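PDB 4MX6: TRAP-type C4-dicarboxylate:H+ symport system substrate-binding component DctP from Shewanella oneidensis, which binds succinate and, as the periplasmic solute-binding component of a TRAP-type C4-dicarboxylate:H+ symport system, probably delivers it to the membrane transporter. Local coordinates for residues A[103-117]-A[179-191]. Numbering follows the deposited sequence.
Sequences SKFERYTKRLQVFDL and RVMASDVLAAQFD. With SIN (succinic acid), chain B.
Ser-183 OG is held by two bonds: it donates to Asp-116 OD2 at 2.7 Å and accepts from Leu-186 N as the N-cap of helix 184-191. The hydroxyl stands anti to the backbone N (chi1 162°), where it serves both partners. It meets Asp-116 OD2 on the anti side, tilted out of the carboxylate plane. Asp-116 OD1 takes a second bond, from Ser-103 OG, on the syn side. An alanine in place of Asp-116 would probably leave both serine hydroxyls without their shared acceptor and cut this link between the loop and the helix start. Glu-106 OE1 receives Asp-184 N at 3.1 Å through its syn lone pair, almost straight at 170°. Val-185 packs CG1 on Asp-116 CB at 3.5 Å and CG2 against Gln-113 CB, the latter two side chains crossing at a slant. Water 1 bridges Ser-103 O, Glu-106 N and Ala-182 O.

Lys-104 reaches the ligand on an extended chain. Its side chain crosses that of Met-181 at about a right angle, with CE 3.6 Å from Met-181 CG. Met-181 bends at its last torsion (chi3 -79°), which sets CE 3.4 Å from Ser-103 OG. Succinate O4 accepts from Lys-104 NZ at 2.8 Å and from Arg-179 NH1 at 2.9 Å. Arg-179 NH2 bonds O3 of the same carboxylate, so the guanidinium meets the ligand edge-on.

Lys-51, Asn-219, Asn-223 and Tyr-246 complete the succinate site. The contact sets the loop between helices 86-91 and 124-132 against the turn from strand 177-180 into helix 184-191, with helix 305-326 touching Gln-113 and Gln-189.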
loop_
_atom_site.group_PDB
_atom_site.type_symbol
_atom_site.label_atom_id
_atom_site.label_comp_id
_atom_site.label_asym_id
_atom_site.label_seq_id
_atom_site.Cartn_x
_atom_site.Cartn_y
_atom_site.Cartn_z
ATOM N N SER A 103 0.760 1.143 5.654
ATOM C CA SER A 103 0.752 2.446 6.298
ATOM C C SER A 103 -0.468 2.702 7.172
ATOM O O SER A 103 -0.502 3.691 7.900
ATOM C CB SER A 103 0.751 3.550 5.236
ATOM O OG SER A 103 1.698 3.309 4.217
ATOM N N LYS A 104 -1.482 1.845 7.094
ATOM C CA LYS A 104 -2.805 2.183 7.626
ATOM C C LYS A 104 -3.185 1.406 8.886
ATOM O O LYS A 104 -4.362 1.267 9.208
ATOM C CB LYS A 104 -3.873 2.013 6.522
ATOM C CG LYS A 104 -3.712 3.036 5.382
ATOM C CD LYS A 104 -4.650 2.799 4.219
ATOM C CE LYS A 104 -4.371 3.788 3.090
ATOM N NZ LYS A 104 -5.114 3.460 1.845
ATOM N N PHE A 105 -2.182 0.909 9.605
ATOM C CA PHE A 105 -2.412 0.039 10.757
ATOM C C PHE A 105 -2.079 0.659 12.117
ATOM O O PHE A 105 -2.114 -0.047 13.127
ATOM C CB PHE A 105 -1.624 -1.259 10.573
ATOM C CG PHE A 105 -2.204 -2.179 9.524
ATOM C CD1 PHE A 105 -3.302 -2.967 9.812
ATOM C CD2 PHE A 105 -1.640 -2.280 8.264
ATOM C CE1 PHE A 105 -3.832 -3.838 8.865
ATOM C CE2 PHE A 105 -2.173 -3.147 7.315
ATOM C CZ PHE A 105 -3.256 -3.934 7.629
ATOM N N GLU A 106 -1.779 1.955 12.167
ATOM C CA GLU A 106 -1.281 2.578 13.398
ATOM C C GLU A 106 -2.229 2.497 14.593
ATOM O O GLU A 106 -1.786 2.589 15.737
ATOM C CB GLU A 106 -0.870 4.040 13.160
ATOM C CG GLU A 106 0.397 4.140 12.321
ATOM C CD GLU A 106 0.833 5.569 11.983
ATOM O OE1 GLU A 106 0.068 6.515 12.269
ATOM O OE2 GLU A 106 1.948 5.742 11.406
ATOM N N ARG A 107 -3.525 2.363 14.353
ATOM C CA ARG A 107 -4.441 2.229 15.474
ATOM C C ARG A 107 -4.298 0.886 16.171
ATOM O O ARG A 107 -4.756 0.731 17.296
ATOM C CB ARG A 107 -5.890 2.402 15.046
ATOM C CG ARG A 107 -6.819 2.290 16.241
ATOM C CD ARG A 107 -8.219 2.701 15.917
ATOM N NE ARG A 107 -8.744 1.899 14.828
ATOM C CZ ARG A 107 -9.864 2.170 14.172
ATOM N NH1 ARG A 107 -10.580 3.239 14.498
ATOM N NH2 ARG A 107 -10.259 1.374 13.187
ATOM N N TYR A 108 -3.674 -0.078 15.502
ATOM C CA TYR A 108 -3.592 -1.449 16.012
ATOM C C TYR A 108 -2.173 -1.894 16.380
ATOM O O TYR A 108 -1.999 -2.741 17.252
ATOM C CB TYR A 108 -4.242 -2.418 15.015
ATOM C CG TYR A 108 -5.697 -2.097 14.805
ATOM C CD1 TYR A 108 -6.658 -2.517 15.713
ATOM C CD2 TYR A 108 -6.114 -1.348 13.720
ATOM C CE1 TYR A 108 -7.992 -2.197 15.542
ATOM C CE2 TYR A 108 -7.437 -1.026 13.540
ATOM C CZ TYR A 108 -8.378 -1.454 14.448
ATOM O OH TYR A 108 -9.709 -1.125 14.251
ATOM N N THR A 109 -1.168 -1.326 15.719
ATOM C CA THR A 109 0.233 -1.568 16.073
ATOM C C THR A 109 1.071 -0.408 15.565
ATOM O O THR A 109 0.684 0.242 14.602
ATOM C CB THR A 109 0.788 -2.892 15.476
ATOM O OG1 THR A 109 2.143 -3.080 15.895
ATOM C CG2 THR A 109 0.757 -2.898 13.953
ATOM N N LYS A 110 2.212 -0.158 16.208
ATOM C CA LYS A 110 3.180 0.808 15.696
ATOM C C LYS A 110 4.320 0.109 14.953
ATOM O O LYS A 110 5.200 0.755 14.393
ATOM C CB LYS A 110 3.757 1.639 16.840
ATOM C CG LYS A 110 2.721 2.409 17.628
ATOM C CD LYS A 110 2.024 3.464 16.790
ATOM C CE LYS A 110 1.030 4.223 17.648
ATOM N NZ LYS A 110 0.740 5.565 17.112
ATOM N N ARG A 111 4.315 -1.216 14.950
ATOM C CA ARG A 111 5.444 -1.955 14.402
ATOM C C ARG A 111 5.540 -1.877 12.875
ATOM O O ARG A 111 6.649 -1.911 12.315
ATOM C CB ARG A 111 5.389 -3.409 14.858
ATOM C CG ARG A 111 5.688 -3.576 16.351
ATOM C CD ARG A 111 5.400 -4.993 16.841
ATOM N NE ARG A 111 6.186 -5.991 16.120
ATOM C CZ ARG A 111 5.996 -7.303 16.204
ATOM N NH1 ARG A 111 5.020 -7.782 16.954
ATOM N NH2 ARG A 111 6.757 -8.134 15.502
ATOM N N LEU A 112 4.399 -1.748 12.192
ATOM C CA LEU A 112 4.389 -1.721 10.729
ATOM C C LEU A 112 4.879 -0.392 10.156
ATOM O O LEU A 112 5.116 -0.297 8.950
ATOM C CB LEU A 112 3.007 -2.098 10.176
ATOM C CG LEU A 112 2.645 -3.567 10.428
ATOM C CD1 LEU A 112 1.174 -3.820 10.177
ATOM C CD2 LEU A 112 3.488 -4.480 9.555
ATOM N N GLN A 113 5.063 0.603 11.027
ATOM C CA GLN A 113 5.587 1.905 10.627
ATOM C C GLN A 113 6.917 1.796 9.896
ATOM O O GLN A 113 7.265 2.669 9.102
ATOM C CB GLN A 113 5.739 2.818 11.852
ATOM C CG GLN A 113 4.414 3.298 12.378
ATOM C CD GLN A 113 4.538 4.314 13.488
ATOM O OE1 GLN A 113 3.835 5.323 13.489
ATOM N NE2 GLN A 113 5.421 4.059 14.446
ATOM N N VAL A 114 7.684 0.743 10.179
ATOM C CA VAL A 114 8.950 0.530 9.495
ATOM C C VAL A 114 8.789 0.598 7.971
ATOM O O VAL A 114 9.650 1.137 7.280
ATOM C CB VAL A 114 9.618 -0.789 9.941
ATOM C CG1 VAL A 114 8.786 -2.011 9.576
ATOM C CG2 VAL A 114 11.031 -0.883 9.359
ATOM N N PHE A 115 7.688 0.065 7.457
ATOM C CA PHE A 115 7.486 0.016 6.021
ATOM C C PHE A 115 7.344 1.388 5.365
ATOM O O PHE A 115 7.538 1.508 4.158
ATOM C CB PHE A 115 6.268 -0.847 5.690
ATOM C CG PHE A 115 6.525 -2.328 5.776
ATOM C CD1 PHE A 115 7.270 -2.971 4.796
ATOM C CD2 PHE A 115 5.986 -3.081 6.815
ATOM C CE1 PHE A 115 7.480 -4.331 4.860
ATOM C CE2 PHE A 115 6.194 -4.447 6.878
ATOM C CZ PHE A 115 6.943 -5.072 5.896
ATOM N N ASP A 116 6.977 2.407 6.141
ATOM C CA ASP A 116 6.760 3.751 5.617
ATOM C C ASP A 116 8.033 4.591 5.565
ATOM O O ASP A 116 8.014 5.690 5.032
ATOM C CB ASP A 116 5.751 4.490 6.492
ATOM C CG ASP A 116 4.318 4.080 6.235
ATOM O OD1 ASP A 116 4.073 3.411 5.213
ATOM O OD2 ASP A 116 3.441 4.452 7.055
ATOM N N LEU A 117 9.123 4.123 6.166
ATOM C CA LEU A 117 10.317 4.972 6.265
ATOM C C LEU A 117 10.866 5.323 4.874
ATOM O O LEU A 117 11.050 4.445 4.027
ATOM C CB LEU A 117 11.391 4.309 7.128
ATOM C CG LEU A 117 11.028 4.158 8.609
ATOM C CD1 LEU A 117 12.116 3.411 9.348
ATOM C CD2 LEU A 117 10.781 5.506 9.275
ATOM N N ARG A 179 -1.379 15.220 -0.042
ATOM C CA ARG A 179 -2.158 14.182 0.621
ATOM C C ARG A 179 -1.228 13.043 1.003
ATOM O O ARG A 179 -0.316 12.694 0.254
ATOM C CB ARG A 179 -3.258 13.658 -0.288
ATOM C CG ARG A 179 -4.082 12.514 0.315
ATOM C CD ARG A 179 -3.572 11.136 -0.101
ATOM N NE ARG A 179 -4.351 10.066 0.530
ATOM C CZ ARG A 179 -4.224 8.777 0.235
ATOM N NH1 ARG A 179 -4.928 7.881 0.909
ATOM N NH2 ARG A 179 -3.392 8.378 -0.709
ATOM N N VAL A 180 -1.495 12.452 2.162
ATOM C CA VAL A 180 -0.867 11.203 2.581
ATOM C C VAL A 180 -1.948 10.221 3.032
ATOM O O VAL A 180 -3.023 10.606 3.505
ATOM C CB VAL A 180 0.174 11.391 3.718
ATOM C CG1 VAL A 180 1.407 12.106 3.191
ATOM C CG2 VAL A 180 -0.435 12.100 4.918
ATOM N N MET A 181 -1.622 8.937 2.902
ATOM C CA MET A 181 -2.316 7.903 3.652
ATOM C C MET A 181 -2.235 8.253 5.138
ATOM O O MET A 181 -1.352 8.999 5.562
ATOM C CB MET A 181 -1.673 6.540 3.383
ATOM C CG MET A 181 -1.804 6.090 1.930
ATOM S SD MET A 181 -1.076 4.482 1.565
ATOM C CE MET A 181 0.669 4.879 1.436
ATOM N N ALA A 182 -3.130 7.688 5.940
ATOM C CA ALA A 182 -3.225 8.076 7.345
ATOM C C ALA A 182 -2.114 7.453 8.196
ATOM O O ALA A 182 -2.331 6.491 8.924
ATOM C CB ALA A 182 -4.590 7.739 7.897
ATOM N N SER A 183 -0.927 8.036 8.086
ATOM C CA SER A 183 0.294 7.560 8.720
ATOM C C SER A 183 1.083 8.726 9.282
ATOM O O SER A 183 1.391 9.677 8.571
ATOM C CB SER A 183 1.160 6.858 7.683
ATOM O OG SER A 183 2.498 6.752 8.140
ATOM N N ASP A 184 1.438 8.640 10.557
ATOM C CA ASP A 184 2.328 9.631 11.160
ATOM C C ASP A 184 3.714 9.654 10.494
ATOM O O ASP A 184 4.370 10.699 10.443
ATOM C CB ASP A 184 2.527 9.353 12.654
ATOM C CG ASP A 184 1.289 9.616 13.487
ATOM O OD1 ASP A 184 0.422 10.398 13.059
ATOM O OD2 ASP A 184 1.223 9.066 14.614
ATOM N N VAL A 185 4.191 8.500 10.029
ATOM C CA VAL A 185 5.498 8.467 9.384
ATOM C C VAL A 185 5.434 9.249 8.064
ATOM O O VAL A 185 6.347 10.024 7.757
ATOM C CB VAL A 185 5.986 7.019 9.123
ATOM C CG1 VAL A 185 7.287 7.037 8.338
ATOM C CG2 VAL A 185 6.177 6.257 10.433
ATOM N N LEU A 186 4.365 9.053 7.287
ATOM C CA LEU A 186 4.262 9.747 6.006
ATOM C C LEU A 186 4.063 11.250 6.208
ATOM O O LEU A 186 4.588 12.056 5.447
ATOM C CB LEU A 186 3.170 9.126 5.131
ATOM C CG LEU A 186 3.419 7.643 4.854
ATOM C CD1 LEU A 186 2.296 7.092 4.006
ATOM C CD2 LEU A 186 4.768 7.409 4.181
ATOM N N ALA A 187 3.347 11.644 7.257
ATOM C CA ALA A 187 3.245 13.065 7.580
ATOM C C ALA A 187 4.643 13.614 7.883
ATOM O O ALA A 187 5.019 14.689 7.409
ATOM C CB ALA A 187 2.312 13.290 8.749
ATOM N N ALA A 188 5.415 12.882 8.679
ATOM C CA ALA A 188 6.756 13.314 9.046
ATOM C C ALA A 188 7.675 13.412 7.826
ATOM O O ALA A 188 8.521 14.312 7.750
ATOM C CB ALA A 188 7.345 12.377 10.087
ATOM N N GLN A 189 7.510 12.506 6.863
ATOM C CA GLN A 189 8.265 12.546 5.626
ATOM C C GLN A 189 8.101 13.911 4.958
ATOM O O GLN A 189 9.065 14.532 4.522
ATOM C CB GLN A 189 7.763 11.422 4.699
ATOM C CG GLN A 189 8.344 11.439 3.314
ATOM C CD GLN A 189 7.742 10.351 2.463
ATOM O OE1 GLN A 189 8.227 9.223 2.437
ATOM N NE2 GLN A 189 6.652 10.667 1.794
ATOM N N PHE A 190 6.862 14.380 4.831
ATOM C CA PHE A 190 6.634 15.683 4.210
ATOM C C PHE A 190 7.019 16.850 5.122
ATOM O O PHE A 190 7.561 17.844 4.637
ATOM C CB PHE A 190 5.213 15.786 3.653
ATOM C CG PHE A 190 5.024 14.953 2.414
ATOM C CD1 PHE A 190 5.583 15.359 1.213
ATOM C CD2 PHE A 190 4.356 13.738 2.455
ATOM C CE1 PHE A 190 5.459 14.594 0.088
ATOM C CE2 PHE A 190 4.223 12.969 1.312
ATOM C CZ PHE A 190 4.769 13.406 0.136
ATOM N N ASP A 191 6.805 16.726 6.431
ATOM C CA ASP A 191 7.303 17.738 7.379
ATOM C C ASP A 191 8.813 17.956 7.200
ATOM O O ASP A 191 9.309 19.072 7.359
ATOM C CB ASP A 191 7.080 17.313 8.844
ATOM C CG ASP A 191 5.634 17.322 9.282
ATOM O OD1 ASP A 191 4.805 18.037 8.690
ATOM O OD2 ASP A 191 5.342 16.607 10.269
HETATM C C1 SIN B . -4.250 1.371 -2.193
HETATM O O1 SIN B . -4.780 0.533 -1.419
HETATM O O2 SIN B . -3.486 1.044 -3.127
HETATM C C2 SIN B . -4.487 2.839 -1.949
HETATM C C3 SIN B . -3.224 3.461 -1.355
HETATM C C4 SIN B . -3.431 4.904 -0.976
HETATM O O3 SIN B . -2.725 5.791 -1.537
HETATM O O4 SIN B . -4.280 5.209 -0.109
HETATM O O HOH W 1 -2.033 4.081 10.239
HETATM O O HOH W 2 -2.151 8.171 11.524
HETATM O O HOH W 3 3.317 7.356 15.681
HETATM O O HOH W 4 7.458 6.568 2.326
#